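Local atomic coordinates of putative hemin transport system, substrate-binding protein (Burkholderia cenocepacia J2315, PDB entry 5GIZ), a protein that probably binds heme in the periplasm and hands it on to the membrane transporter of a bacterial heme-uptake system. Residues L69-A74 against T93-R98; V8-G13 against Y30-A35; G160-V165 against P193-A198; G219-L224 against R236-V241. All coordinates share one frame; numbering follows the deposited sequence.

Contact 1: L69-A74 against T93-R98; sequences LVLASA and TTFDER
Two parallel strands meet here at one border of the four-stranded sheet: 69-72 lies inside it, next to strand 6-11, and 91-94 is its outermost strand within the chain. Three backbone bonds stitch them together. T93 N gives its hydrogen to V70 O at 2.9 Å, almost along the C=O axis; A72 N reaches T93 O at 2.9 Å in the carbonyl plane; and F95 N continues the pattern to A72 O at 2.9 Å, although its N-H is more bent (152°). T94 CA also lies 3.2 Å from A72 O, its hydrogen directed at the oxygen, and the F95 ring sets its edge against the same oxygen, in plane.

On the face that carries L71 and T93, the F95 ring lies alongside L71, both side chains pointing the same way. F95 CG stands anti to its carbonyl carbon (chi1 -68°), which brings CE1 to 4.0 Å from L71 CB. V111 of helix 101-114 touches both side chains, so the pair is roofed by that helix.

Past the strands the chains separate slightly. A74 N passes its hydrogen to a water at 3.2 Å, which in turn binds D96 O weakly, while A74 CB packs against E97 CB. The carboxylate of E97 is held by a salt bridge from K107 to OE1 and by H99 N on OE2. With helix 79-87 linking the strands, this is the parallel pairing of a beta-alpha-beta unit in a periplasmic binding protein; the C-terminal end of strand 69-72 leads to S73, which touches the heme-site residue Q54.

Contact 2: V8-G13 against Y30-A35; sequences VIVIGG and YRLVGA
Backbone bonds come first. V8 N donates to R31 O at 2.8 Å in the carbonyl plane, and V8 O takes the hydrogen of V33 N at 2.9 Å, so V8 is held on both its polar atoms. Further along, V10 N reaches G34 O at 3.1 Å, but from above the carbonyl plane, 30° out of it. The CA hydrogen of I9 also points at G34 O. The amide N of G34, buried here, has no partner in the model.

The apolar contacts come next. On one face, L32 CD2 sits between two valines, 3.5 Å from V10 CG2 and 3.8 Å from V8 CG1; V8 and L32 run side by side, while V10 crosses obliquely. V8 CG2, anti to its carbonyl carbon, meets Y30 CB. Helix 13-23 covers this face through A16 and A19. On I9's side, I9 CG1 meets V33 CG2 at 3.8 Å, the two side chains crossing at about a right angle.

The strands are twisted by 33° against each other and are joined through helix 13-23, a right-handed beta-alpha-beta crossover. G12 is the N-cap of that helix and G13, its first residue, belongs to the heme site: a binding loop at the C-terminal end of a parallel strand.

Contact 3: G160-V165 against P193-A198; sequences GTQALV and PLTTEA
The carbonyl O of A163 is the best-held polar atom here, gripped by one strong hydrogen bond and one weaker contact. L194 N comes to A163 O at 2.7 Å, practically along the C=O axis (C=O...N 175°). P193 CA lies 3.5 Å from A163 O, its hydrogen directed there. This is the end of an antiparallel pairing in the mixed sheet, where strand 162-166 runs beside strand 191-193; L164 and P193 form a non-hydrogen-bonded pair. Beyond it the chain turns off into helix 196-202. Heme-site residues lie close by: Y191, two residues before P193, and H158 against A163 on strand 151-159.

A water extends the pairing by one step. It accepts from A163 N at 2.9 Å and returns a weak bond to L194 O.

Around this polar strip the side chains close in. L164, with CG anti to the backbone N, lies beside the proline ring and puts CD1 over the N-CD side of the ring, 3.6 Å from P193 N and 3.8 Å from P193 CD. L194 meets V165 at about a right angle: V165 CG1 comes within 3.9 Å of L194 CB, and the two methyls of L194 spread over the two of V165. M185 touches both of these side chains, and F229 also packs on L194. Q162 stretches its extended chain obliquely across P193, covering CB of the ring.

At the start of the helix T195 is the N-cap. With chi1 at 60°, OG1 is turned toward the first turn that follows, and T195 OG1 accepts from A198 N at 3.0 Å.

Contact 4: G219-L224 against R236-V241; sequences GHAALL and RARRVV
A Schellman motif closes helix 233-237, and the residue that makes the turn, R238, carries this contact together with V240 at the start of the next strand. R238 has positive phi (52°), which takes the chain out of the helix; its side chain, bent at chi3, reaches L224 and A221. The contact is made by side chains and one water.

L224 is the centre. Its CD1 lies under one face of the R238 guanidinium, 3.6 Å from CZ and offset toward the rim, so a methyl packs against the face of a charged group. The bend at chi3 (69°) of R238 folds the chain around that methyl, with R238 CB also 3.8 Å from L224 CD1. A water at the edge, in the guanidinium plane, accepts from R238 NH2 at 3.0 Å and donates to A221 O at 2.9 Å, tying the arginine to the backbone of the first helical turn.

V240 fills the other half. Its CG2 meets L224 CD2 tip to tip at 3.9 Å. V240 CG1, anti to the backbone N, touches L223 CD2 at 3.9 Å and H220 CD2 at 3.8 Å. Three side chains of one helix thus pack on a single valine.

A237, just before the turn, binds calcium in this protein, though none is bound here. Helix 220-225 starts at the N-cap G219, and its L223 packs inward on L214 and V217 of helix 211-217 and on I209. Strand 240-243 lies parallel to strand 206-210, with V241 facing helix 255-269 on the side away from helix 220-225.

How the contacts relate
Contacts 1 and 2 share one sheet: strands 69-72 and 6-11 are neighbours in it, probably bonded from L71 O to I11 N, so the two beta-alpha-beta units form one continuous parallel sheet. Contact 2 is the more buried; contact 1 lies at the sheet's border. Contacts 3 and 4 both reach the mixed sheet, their centres about 15 Å apart and 32 to 37 Å from those of the first pair. Contact 3 still relies on a backbone bond, with water taking over where the strands part, whereas contact 4 joins a helix to a turn and strand through methyl packing and an arginine near the surface.

Contact 1: L69-A74 against T93-R98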
loop_
_atom_site.group_PDB
_atom_site.type_symbol
_atom_site.label_atom_id
_atom_site.label_comp_id
_atom_site.label_asym_id
_atom_site.label_seq_id
_atom_site.Cartn_x
_atom_site.Cartn_y
_atom_site.Cartn_z
ATOM N N LEU A 69 12.503 0.236 -20.093
ATOM C CA LEU A 69 11.127 -0.095 -19.708
ATOM C C LEU A 69 10.789 0.580 -18.401
ATOM O O LEU A 69 11.621 0.629 -17.532
ATOM C CB LEU A 69 11.043 -1.603 -19.560
ATOM C CG LEU A 69 9.761 -2.223 -19.006
ATOM C CD1 LEU A 69 8.577 -1.955 -19.917
ATOM C CD2 LEU A 69 9.944 -3.723 -18.782
ATOM N N VAL A 70 9.555 1.053 -18.268
ATOM C CA VAL A 70 9.002 1.590 -17.056
ATOM C C VAL A 70 7.765 0.751 -16.702
ATOM O O VAL A 70 6.867 0.609 -17.520
ATOM C CB VAL A 70 8.592 3.082 -17.203
ATOM C CG1 VAL A 70 7.851 3.563 -15.973
ATOM C CG2 VAL A 70 9.780 3.967 -17.553
ATOM N N LEU A 71 7.732 0.218 -15.501
ATOM C CA LEU A 71 6.572 -0.402 -14.932
ATOM C C LEU A 71 5.927 0.606 -14.031
ATOM O O LEU A 71 6.550 1.065 -13.076
ATOM C CB LEU A 71 6.962 -1.637 -14.125
ATOM C CG LEU A 71 7.856 -2.648 -14.869
ATOM C CD1 LEU A 71 8.297 -3.744 -13.865
ATOM C CD2 LEU A 71 7.181 -3.170 -16.084
ATOM N N ALA A 72 4.691 0.979 -14.352
ATOM C CA ALA A 72 4.039 2.078 -13.684
ATOM C C ALA A 72 2.746 1.710 -13.033
ATOM O O ALA A 72 1.871 1.061 -13.645
ATOM C CB ALA A 72 3.784 3.211 -14.680
ATOM N N SER A 73 2.605 2.137 -11.798
ATOM C CA SER A 73 1.373 1.879 -11.068
ATOM C C SER A 73 0.301 2.777 -11.651
ATOM O O SER A 73 0.575 3.783 -12.349
ATOM C CB SER A 73 1.583 2.191 -9.604
ATOM O OG SER A 73 1.755 3.567 -9.503
ATOM N N ALA A 74 -0.920 2.467 -11.232
ATOM C CA ALA A 74 -2.095 3.248 -11.605
ATOM C C ALA A 74 -1.958 4.714 -11.188
ATOM O O ALA A 74 -2.482 5.592 -11.840
ATOM C CB ALA A 74 -3.337 2.615 -10.961
ATOM N N THR A 93 4.537 0.345 -19.208
ATOM C CA THR A 93 3.482 -0.634 -18.991
ATOM C C THR A 93 2.839 -0.285 -17.673
ATOM O O THR A 93 3.477 -0.246 -16.622
ATOM C CB THR A 93 4.076 -2.035 -19.037
ATOM O OG1 THR A 93 4.698 -2.212 -20.343
ATOM C CG2 THR A 93 3.045 -3.110 -18.769
ATOM N N THR A 94 1.524 -0.072 -17.724
ATOM C CA THR A 94 0.771 0.428 -16.614
ATOM C C THR A 94 -0.077 -0.669 -15.999
ATOM O O THR A 94 -0.647 -1.498 -16.718
ATOM C CB THR A 94 -0.058 1.643 -17.061
ATOM O OG1 THR A 94 0.837 2.631 -17.575
ATOM C CG2 THR A 94 -0.754 2.265 -15.946
ATOM N N PHE A 95 -0.161 -0.681 -14.676
ATOM C CA PHE A 95 -0.881 -1.710 -13.928
ATOM C C PHE A 95 -2.142 -1.119 -13.323
ATOM O O PHE A 95 -2.228 0.079 -13.082
ATOM C CB PHE A 95 0.090 -2.314 -12.867
ATOM C CG PHE A 95 1.190 -3.101 -13.500
ATOM C CD1 PHE A 95 2.309 -2.471 -14.018
ATOM C CD2 PHE A 95 1.104 -4.475 -13.644
ATOM C CE1 PHE A 95 3.317 -3.158 -14.698
ATOM C CE2 PHE A 95 2.093 -5.169 -14.331
ATOM C CZ PHE A 95 3.221 -4.524 -14.839
ATOM N N ASP A 96 -3.120 -1.962 -13.028
ATOM C CA ASP A 96 -4.321 -1.465 -12.355
ATOM C C ASP A 96 -4.169 -1.680 -10.862
ATOM O O ASP A 96 -3.268 -2.378 -10.414
ATOM C CB ASP A 96 -5.593 -2.156 -12.840
ATOM C CG ASP A 96 -5.860 -1.932 -14.299
ATOM O OD1 ASP A 96 -5.997 -0.757 -14.747
ATOM O OD2 ASP A 96 -5.945 -2.962 -14.997
ATOM N N GLU A 97 -5.032 -1.017 -10.118
ATOM C CA GLU A 97 -5.111 -1.127 -8.680
ATOM C C GLU A 97 -6.594 -1.225 -8.311
ATOM O O GLU A 97 -7.364 -0.268 -8.539
ATOM C CB GLU A 97 -4.507 0.077 -7.985
ATOM C CG GLU A 97 -4.660 -0.070 -6.490
ATOM C CD GLU A 97 -3.936 -1.304 -5.967
ATOM O OE1 GLU A 97 -2.690 -1.183 -5.831
ATOM O OE2 GLU A 97 -4.571 -2.342 -5.660
ATOM N N ARG A 98 -6.981 -2.380 -7.792
ATOM C CA ARG A 98 -8.342 -2.576 -7.343
ATOM C C ARG A 98 -8.478 -2.880 -5.847
ATOM O O ARG A 98 -9.571 -3.162 -5.326
ATOM C CB ARG A 98 -8.925 -3.688 -8.146
ATOM C CG ARG A 98 -8.586 -3.503 -9.633
ATOM C CD ARG A 98 -9.647 -4.069 -10.452
ATOM N NE ARG A 98 -9.408 -3.907 -11.895
ATOM C CZ ARG A 98 -10.135 -3.169 -12.713
ATOM N NH1 ARG A 98 -11.186 -2.482 -12.294
ATOM N NH2 ARG A 98 -9.829 -3.170 -13.995
HETATM O O HOH W 1 -0.984 -0.523 -10.123
#

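Contact 2: V8-G13 against Y30-A35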
loop_
_atom_site.group_PDB
_atom_site.type_symbol
_atom_site.label_atom_id
_atom_site.label_comp_id
_atom_site.label_asym_id
_atom_site.label_seq_id
_atom_site.Cartn_x
_atom_site.Cartn_y
_atom_site.Cartn_z
ATOM N N VAL A 8 15.375 -1.089 -16.136
ATOM C CA VAL A 8 14.004 -0.917 -15.743
ATOM C C VAL A 8 13.842 0.146 -14.668
ATOM O O VAL A 8 14.583 0.159 -13.687
ATOM C CB VAL A 8 13.430 -2.276 -15.284
ATOM C CG1 VAL A 8 11.978 -2.129 -14.873
ATOM C CG2 VAL A 8 13.602 -3.335 -16.346
ATOM N N ILE A 9 12.839 1.003 -14.805
ATOM C CA ILE A 9 12.387 1.907 -13.767
ATOM C C ILE A 9 11.001 1.481 -13.295
ATOM O O ILE A 9 10.160 1.090 -14.100
ATOM C CB ILE A 9 12.436 3.366 -14.245
ATOM C CG1 ILE A 9 13.911 3.763 -14.453
ATOM C CG2 ILE A 9 11.665 4.301 -13.292
ATOM C CD1 ILE A 9 14.095 5.134 -15.053
ATOM N N VAL A 10 10.770 1.561 -11.986
ATOM C CA VAL A 10 9.501 1.101 -11.433
ATOM C C VAL A 10 8.887 2.248 -10.635
ATOM O O VAL A 10 9.569 2.879 -9.831
ATOM C CB VAL A 10 9.702 -0.160 -10.566
ATOM C CG1 VAL A 10 8.358 -0.676 -10.052
ATOM C CG2 VAL A 10 10.447 -1.232 -11.341
ATOM N N ILE A 11 7.616 2.484 -10.861
ATOM C CA ILE A 11 6.844 3.526 -10.196
ATOM C C ILE A 11 5.766 2.854 -9.405
ATOM O O ILE A 11 4.871 2.289 -10.002
ATOM C CB ILE A 11 6.247 4.571 -11.166
ATOM C CG1 ILE A 11 7.272 5.113 -12.185
ATOM C CG2 ILE A 11 5.580 5.639 -10.313
ATOM C CD1 ILE A 11 8.490 5.719 -11.612
ATOM N N GLY A 12 5.817 2.971 -8.077
ATOM C CA GLY A 12 4.855 2.388 -7.199
ATOM C C GLY A 12 5.513 1.345 -6.311
ATOM O O GLY A 12 6.024 0.329 -6.767
ATOM N N GLY A 13 5.504 1.605 -5.017
ATOM C CA GLY A 13 6.196 0.748 -4.088
ATOM C C GLY A 13 5.902 -0.739 -4.178
ATOM O O GLY A 13 6.793 -1.587 -4.106
ATOM N N TYR A 30 17.223 -8.342 -16.724
ATOM C CA TYR A 30 16.917 -6.939 -16.404
ATOM C C TYR A 30 17.649 -6.477 -15.163
ATOM O O TYR A 30 18.082 -7.281 -14.337
ATOM C CB TYR A 30 15.405 -6.725 -16.170
ATOM C CG TYR A 30 14.886 -7.559 -15.027
ATOM C CD1 TYR A 30 14.958 -7.113 -13.716
ATOM C CD2 TYR A 30 14.375 -8.826 -15.261
ATOM C CE1 TYR A 30 14.505 -7.897 -12.679
ATOM C CE2 TYR A 30 13.916 -9.610 -14.241
ATOM C CZ TYR A 30 13.969 -9.155 -12.952
ATOM O OH TYR A 30 13.520 -9.975 -11.928
ATOM N N ARG A 31 17.763 -5.162 -15.033
ATOM C CA ARG A 31 18.306 -4.518 -13.836
ATOM C C ARG A 31 17.426 -3.331 -13.499
ATOM O O ARG A 31 17.088 -2.531 -14.385
ATOM C CB ARG A 31 19.753 -4.043 -14.121
ATOM C CG ARG A 31 20.708 -5.179 -14.455
ATOM C CD ARG A 31 21.999 -4.751 -15.130
ATOM N NE ARG A 31 21.844 -4.453 -16.552
ATOM C CZ ARG A 31 21.998 -3.256 -17.095
ATOM N NH1 ARG A 31 22.305 -2.213 -16.317
ATOM N NH2 ARG A 31 21.847 -3.099 -18.416
ATOM N N LEU A 32 16.998 -3.211 -12.244
ATOM C CA LEU A 32 16.233 -2.074 -11.808
ATOM C C LEU A 32 17.223 -0.929 -11.537
ATOM O O LEU A 32 18.202 -1.146 -10.831
ATOM C CB LEU A 32 15.428 -2.439 -10.568
ATOM C CG LEU A 32 14.581 -3.705 -10.832
ATOM C CD1 LEU A 32 14.267 -4.524 -9.592
ATOM C CD2 LEU A 32 13.304 -3.316 -11.549
ATOM N N VAL A 33 16.970 0.235 -12.121
ATOM C CA VAL A 33 17.900 1.366 -12.068
ATOM C C VAL A 33 17.331 2.659 -11.500
ATOM O O VAL A 33 18.089 3.610 -11.273
ATOM C CB VAL A 33 18.476 1.651 -13.488
ATOM C CG1 VAL A 33 19.148 0.405 -14.064
ATOM C CG2 VAL A 33 17.417 2.233 -14.426
ATOM N N GLY A 34 16.020 2.721 -11.258
ATOM C CA GLY A 34 15.411 3.916 -10.739
ATOM C C GLY A 34 13.987 3.586 -10.311
ATOM O O GLY A 34 13.423 2.520 -10.686
ATOM N N ALA A 35 13.423 4.490 -9.525
ATOM C CA ALA A 35 12.070 4.367 -8.960
ATOM C C ALA A 35 11.548 5.716 -8.520
ATOM O O ALA A 35 12.267 6.705 -8.521
ATOM C CB ALA A 35 12.088 3.425 -7.770
#

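Contact 3: G160-V165 against P193-A198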
loop_
_atom_site.group_PDB
_atom_site.type_symbol
_atom_site.label_atom_id
_atom_site.label_comp_id
_atom_site.label_asym_id
_atom_site.label_seq_id
_atom_site.Cartn_x
_atom_site.Cartn_y
_atom_site.Cartn_z
ATOM N N GLY A 160 -4.098 20.357 10.494
ATOM C CA GLY A 160 -4.472 20.965 11.763
ATOM C C GLY A 160 -5.165 19.949 12.645
ATOM O O GLY A 160 -4.715 18.810 12.766
ATOM N N THR A 161 -6.286 20.354 13.225
ATOM C CA THR A 161 -7.050 19.476 14.109
ATOM C C THR A 161 -7.974 18.502 13.360
ATOM O O THR A 161 -8.699 17.745 14.010
ATOM C CB THR A 161 -7.921 20.281 15.100
ATOM O OG1 THR A 161 -8.892 21.079 14.391
ATOM C CG2 THR A 161 -7.048 21.174 16.000
ATOM N N GLN A 162 -7.965 18.513 12.024
ATOM C CA GLN A 162 -8.884 17.660 11.241
ATOM C C GLN A 162 -8.204 16.481 10.573
ATOM O O GLN A 162 -7.358 16.646 9.715
ATOM C CB GLN A 162 -9.653 18.470 10.215
ATOM C CG GLN A 162 -10.831 17.710 9.655
ATOM C CD GLN A 162 -11.834 18.633 9.009
ATOM O OE1 GLN A 162 -13.042 18.518 9.246
ATOM N NE2 GLN A 162 -11.342 19.544 8.183
ATOM N N ALA A 163 -8.677 15.270 10.902
ATOM C CA ALA A 163 -8.130 14.073 10.295
ATOM C C ALA A 163 -8.720 13.851 8.916
ATOM O O ALA A 163 -9.929 14.122 8.697
ATOM C CB ALA A 163 -8.458 12.863 11.152
ATOM N N LEU A 164 -7.910 13.329 8.014
ATOM C CA LEU A 164 -8.376 12.843 6.704
ATOM C C LEU A 164 -8.520 11.319 6.818
ATOM O O LEU A 164 -7.549 10.651 7.169
ATOM C CB LEU A 164 -7.354 13.223 5.639
ATOM C CG LEU A 164 -7.760 12.933 4.199
ATOM C CD1 LEU A 164 -8.774 13.968 3.739
ATOM C CD2 LEU A 164 -6.557 12.929 3.280
ATOM N N VAL A 165 -9.718 10.802 6.520
ATOM C CA VAL A 165 -10.045 9.405 6.815
ATOM C C VAL A 165 -10.534 8.652 5.580
ATOM O O VAL A 165 -11.042 9.257 4.649
ATOM C CB VAL A 165 -11.087 9.305 7.948
ATOM C CG1 VAL A 165 -10.525 9.949 9.201
ATOM C CG2 VAL A 165 -12.418 9.958 7.531
ATOM N N PRO A 193 -12.169 14.754 4.745
ATOM C CA PRO A 193 -11.952 15.330 6.078
ATOM C C PRO A 193 -13.033 14.907 7.045
ATOM O O PRO A 193 -14.233 14.963 6.713
ATOM C CB PRO A 193 -11.995 16.838 5.826
ATOM C CG PRO A 193 -11.498 16.975 4.428
ATOM C CD PRO A 193 -12.082 15.795 3.689
ATOM N N LEU A 194 -12.609 14.479 8.227
ATOM C CA LEU A 194 -13.491 13.960 9.242
ATOM C C LEU A 194 -14.090 15.066 10.074
ATOM O O LEU A 194 -13.369 15.811 10.702
ATOM C CB LEU A 194 -12.696 13.022 10.164
ATOM C CG LEU A 194 -13.442 12.331 11.295
ATOM C CD1 LEU A 194 -14.457 11.300 10.811
ATOM C CD2 LEU A 194 -12.397 11.736 12.255
ATOM N N THR A 195 -15.408 15.130 10.106
ATOM C CA THR A 195 -16.099 16.089 10.948
ATOM C C THR A 195 -16.394 15.382 12.264
ATOM O O THR A 195 -16.569 14.150 12.281
ATOM C CB THR A 195 -17.408 16.518 10.292
ATOM O OG1 THR A 195 -18.247 15.364 10.109
ATOM C CG2 THR A 195 -17.127 17.163 8.940
ATOM N N THR A 196 -16.465 16.146 13.356
ATOM C CA THR A 196 -16.692 15.548 14.682
ATOM C C THR A 196 -18.028 14.812 14.714
ATOM O O THR A 196 -18.161 13.820 15.404
ATOM C CB THR A 196 -16.639 16.574 15.844
ATOM O OG1 THR A 196 -17.735 17.483 15.722
ATOM C CG2 THR A 196 -15.296 17.337 15.880
ATOM N N GLU A 197 -18.989 15.287 13.930
ATOM C CA GLU A 197 -20.272 14.603 13.723
ATOM C C GLU A 197 -20.121 13.242 13.055
ATOM O O GLU A 197 -20.672 12.239 13.538
ATOM C CB GLU A 197 -21.179 15.500 12.867
ATOM C CG GLU A 197 -22.400 14.865 12.221
ATOM C CD GLU A 197 -23.290 15.919 11.573
ATOM O OE1 GLU A 197 -22.740 16.892 11.003
ATOM O OE2 GLU A 197 -24.533 15.786 11.634
ATOM N N ALA A 198 -19.421 13.221 11.917
ATOM C CA ALA A 198 -19.145 11.966 11.209
ATOM C C ALA A 198 -18.430 11.008 12.154
ATOM O O ALA A 198 -18.696 9.809 12.129
ATOM C CB ALA A 198 -18.277 12.205 9.985
HETATM O O HOH W 2 -10.868 14.994 12.827
#

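Contact 4: G219-L224 against R236-V241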
loop_
_atom_site.group_PDB
_atom_site.type_symbol
_atom_site.label_atom_id
_atom_site.label_comp_id
_atom_site.label_asym_id
_atom_site.label_seq_id
_atom_site.Cartn_x
_atom_site.Cartn_y
_atom_site.Cartn_z
ATOM N N GLY A 219 2.455 11.833 17.719
ATOM C CA GLY A 219 2.403 10.672 18.601
ATOM C C GLY A 219 1.031 10.288 19.133
ATOM O O GLY A 219 0.035 10.886 18.794
ATOM N N HIS A 220 1.008 9.286 19.995
ATOM C CA HIS A 220 -0.242 8.676 20.436
ATOM C C HIS A 220 -1.143 9.630 21.211
ATOM O O HIS A 220 -2.328 9.746 20.925
ATOM C CB HIS A 220 0.031 7.463 21.322
ATOM C CG HIS A 220 0.731 6.372 20.611
ATOM N ND1 HIS A 220 2.102 6.302 20.518
ATOM C CD2 HIS A 220 0.260 5.280 19.950
ATOM C CE1 HIS A 220 2.445 5.245 19.812
ATOM N NE2 HIS A 220 1.345 4.582 19.492
ATOM N N ALA A 221 -0.552 10.334 22.167
ATOM C CA ALA A 221 -1.350 11.260 23.022
ATOM C C ALA A 221 -1.916 12.396 22.146
ATOM O O ALA A 221 -3.094 12.763 22.237
ATOM C CB ALA A 221 -0.494 11.810 24.136
ATOM N N ALA A 222 -1.083 12.911 21.254
ATOM C CA ALA A 222 -1.529 13.924 20.308
ATOM C C ALA A 222 -2.688 13.484 19.424
ATOM O O ALA A 222 -3.662 14.201 19.203
ATOM C CB ALA A 222 -0.350 14.380 19.456
ATOM N N LEU A 223 -2.579 12.268 18.913
ATOM C CA LEU A 223 -3.632 11.721 18.108
ATOM C C LEU A 223 -4.937 11.633 18.916
ATOM O O LEU A 223 -6.019 11.907 18.379
ATOM C CB LEU A 223 -3.244 10.309 17.661
ATOM C CG LEU A 223 -4.261 9.553 16.795
ATOM C CD1 LEU A 223 -4.560 10.260 15.489
ATOM C CD2 LEU A 223 -3.734 8.132 16.585
ATOM N N LEU A 224 -4.848 11.138 20.139
ATOM C CA LEU A 224 -6.057 10.886 20.963
ATOM C C LEU A 224 -6.686 12.185 21.464
ATOM O O LEU A 224 -7.873 12.223 21.802
ATOM C CB LEU A 224 -5.740 9.927 22.137
ATOM C CG LEU A 224 -5.508 8.456 21.697
ATOM C CD1 LEU A 224 -4.988 7.610 22.859
ATOM C CD2 LEU A 224 -6.784 7.824 21.148
ATOM N N ARG A 236 -11.836 6.276 24.601
ATOM C CA ARG A 236 -12.054 5.910 25.975
ATOM C C ARG A 236 -11.118 4.789 26.388
ATOM O O ARG A 236 -10.674 4.746 27.522
ATOM C CB ARG A 236 -13.528 5.499 26.190
ATOM C CG ARG A 236 -14.481 6.697 26.033
ATOM C CD ARG A 236 -15.948 6.286 26.045
ATOM N NE ARG A 236 -16.680 7.549 25.867
ATOM C CZ ARG A 236 -17.503 7.820 24.843
ATOM N NH1 ARG A 236 -17.780 6.892 23.957
ATOM N NH2 ARG A 236 -18.066 9.009 24.750
ATOM N N ALA A 237 -10.845 3.867 25.452
ATOM C CA ALA A 237 -9.955 2.744 25.694
ATOM C C ALA A 237 -8.510 3.049 25.269
ATOM O O ALA A 237 -7.643 2.209 25.484
ATOM C CB ALA A 237 -10.456 1.530 24.977
ATOM N N ARG A 238 -8.270 4.223 24.704
ATOM C CA ARG A 238 -6.980 4.638 24.202
ATOM C C ARG A 238 -6.410 3.590 23.260
ATOM O O ARG A 238 -5.277 3.143 23.432
ATOM C CB ARG A 238 -6.015 4.961 25.320
ATOM C CG ARG A 238 -6.629 5.962 26.282
ATOM C CD ARG A 238 -5.612 6.516 27.237
ATOM N NE ARG A 238 -4.629 7.374 26.604
ATOM C CZ ARG A 238 -4.768 8.671 26.335
ATOM N NH1 ARG A 238 -5.908 9.321 26.576
ATOM N NH2 ARG A 238 -3.741 9.324 25.785
ATOM N N ARG A 239 -7.229 3.194 22.280
ATOM C CA ARG A 239 -6.917 2.044 21.401
ATOM C C ARG A 239 -6.470 2.467 19.997
ATOM O O ARG A 239 -7.256 2.918 19.177
ATOM C CB ARG A 239 -8.142 1.173 21.299
ATOM C CG ARG A 239 -7.902 -0.242 21.008
ATOM C CD ARG A 239 -9.237 -0.966 21.114
ATOM N NE ARG A 239 -9.773 -1.270 22.438
ATOM C CZ ARG A 239 -11.036 -1.053 22.836
ATOM N NH1 ARG A 239 -11.935 -0.393 22.072
ATOM N NH2 ARG A 239 -11.460 -1.485 24.042
ATOM N N VAL A 240 -5.166 2.425 19.819
ATOM C CA VAL A 240 -4.478 2.876 18.621
ATOM C C VAL A 240 -3.617 1.758 18.098
ATOM O O VAL A 240 -2.894 1.116 18.887
ATOM C CB VAL A 240 -3.580 4.096 18.979
ATOM C CG1 VAL A 240 -2.782 4.584 17.784
ATOM C CG2 VAL A 240 -4.429 5.213 19.559
ATOM N N VAL A 241 -3.635 1.555 16.772
ATOM C CA VAL A 241 -2.721 0.643 16.091
ATOM C C VAL A 241 -2.009 1.407 14.987
ATOM O O VAL A 241 -2.653 2.090 14.192
ATOM C CB VAL A 241 -3.471 -0.523 15.436
ATOM C CG1 VAL A 241 -2.575 -1.328 14.532
ATOM C CG2 VAL A 241 -4.048 -1.401 16.551
HETATM O O HOH W 3 -4.214 12.164 24.799
#